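Local structure of L-threonine dehydrogenase (Flavobacterium frigidimaris, 2YY7) at residues G15-L18 / T19-L22. The protein probably oxidises the 3-hydroxyl of L-threonine, using NAD bound in a Rossmann-type domain. Numbering follows the deposited sequence.
Sequences GTEL and TQKL
Leu18 lies alongside Leu22 one helical turn on, the two side chains pointing the same way, with CD1 of Leu18 3.8 Å from CD2 of Leu22. Branched aliphatic chains suit this buried face, where they pack side by side and need no polar partner. With CG of Leu18 anti to its backbone N and beside its carbonyl carbon (chi1 177°), the branch is carried toward the following turn. In the backbone the Leu22 N-H bonds to Leu18 O at 3.0 Å.

Thr19 is also buried, and its hydroxyl is satisfied within the helix: OG1 donates to Gly15 O at 2.7 Å. The Thr19 backbone N reaches the same Gly15 O at 2.9 Å, so one carbonyl oxygen takes two donors, which approach from opposite faces of its plane. A chi1 of -60° sets OG1 beside the backbone N, facing that oxygen. A valine here would lack the hydroxyl, which would probably leave Gly15 O with the amide as its single donor of the two.

On the more open side, Glu17 and Gln20 run side by side with carboxylate and amide planes perpendicular. A water joins them, donating to Glu17 OE2 at 2.7 Å and to Gln20 OE1 at 3.0 Å; OE2 also hydrogen-bonds to the Ser177 hydroxyl. Long polar chains suit this partly exposed surface.

Both segments belong to helix 13-26 of the Rossmann beta-alpha-beta unit, between strands 5-8 and 31-35. Gly15, last glycine of the GxxGxxG motif, lies near the bound NAD, where lack of a side chain probably lets the helix approach the cofactor. Thr19 and Leu22 pack on strand 5-8, Leu18 and Leu22 touch Tyr73 of strand 71-74, and helix 216-228 meets Leu18, Lys21 and Leu22 through Ile220 and Ile224.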
# COMPACT_ATOMS: atom_id res chain seq x y z
N GLY A 15 -5.37 -24.00 -2.72
CA GLY A 15 -6.74 -24.31 -3.08
C GLY A 15 -7.06 -25.79 -3.16
O GLY A 15 -8.16 -26.22 -2.78
N THR A 16 -6.12 -26.58 -3.67
CA THR A 16 -6.30 -28.02 -3.82
C THR A 16 -6.61 -28.67 -2.47
O THR A 16 -7.60 -29.40 -2.34
CB THR A 16 -5.02 -28.69 -4.41
OG1 THR A 16 -4.81 -28.21 -5.74
CG2 THR A 16 -5.18 -30.21 -4.44
N GLU A 17 -5.77 -28.40 -1.48
CA GLU A 17 -5.94 -28.96 -0.14
C GLU A 17 -7.09 -28.31 0.62
O GLU A 17 -7.83 -28.98 1.33
CB GLU A 17 -4.65 -28.80 0.66
CG GLU A 17 -3.48 -29.59 0.10
CD GLU A 17 -3.73 -31.09 0.11
OE1 GLU A 17 -4.07 -31.63 1.19
OE2 GLU A 17 -3.60 -31.72 -0.96
N LEU A 18 -7.22 -26.99 0.47
CA LEU A 18 -8.27 -26.23 1.14
C LEU A 18 -9.65 -26.73 0.74
O LEU A 18 -10.53 -26.88 1.59
CB LEU A 18 -8.15 -24.74 0.80
CG LEU A 18 -9.23 -23.83 1.38
CD1 LEU A 18 -9.13 -23.80 2.90
CD2 LEU A 18 -9.05 -22.44 0.81
N THR A 19 -9.84 -26.98 -0.55
CA THR A 19 -11.12 -27.46 -1.06
C THR A 19 -11.44 -28.85 -0.49
O THR A 19 -12.57 -29.11 -0.08
CB THR A 19 -11.09 -27.55 -2.61
OG1 THR A 19 -10.84 -26.25 -3.16
CG2 THR A 19 -12.43 -28.06 -3.14
N GLN A 20 -10.44 -29.73 -0.46
CA GLN A 20 -10.63 -31.08 0.05
C GLN A 20 -11.02 -31.07 1.52
O GLN A 20 -11.97 -31.73 1.92
CB GLN A 20 -9.36 -31.91 -0.14
CG GLN A 20 -9.51 -33.38 0.23
CD GLN A 20 -8.23 -34.18 0.03
OE1 GLN A 20 -7.20 -33.88 0.65
NE2 GLN A 20 -8.28 -35.19 -0.83
N LYS A 21 -10.27 -30.32 2.32
CA LYS A 21 -10.53 -30.24 3.76
C LYS A 21 -11.90 -29.63 4.05
O LYS A 21 -12.64 -30.12 4.91
CB LYS A 21 -9.44 -29.42 4.44
CG LYS A 21 -9.56 -29.34 5.96
CD LYS A 21 -9.49 -30.70 6.62
CE LYS A 21 -9.58 -30.56 8.13
NZ LYS A 21 -9.55 -31.88 8.82
N LEU A 22 -12.25 -28.56 3.35
CA LEU A 22 -13.54 -27.91 3.56
C LEU A 22 -14.68 -28.87 3.22
O LEU A 22 -15.70 -28.90 3.91
CB LEU A 22 -13.62 -26.65 2.69
CG LEU A 22 -13.58 -25.27 3.37
CD1 LEU A 22 -12.89 -25.34 4.72
CD2 LEU A 22 -12.87 -24.29 2.44
O HOH W 1 -4.73 -34.18 -1.02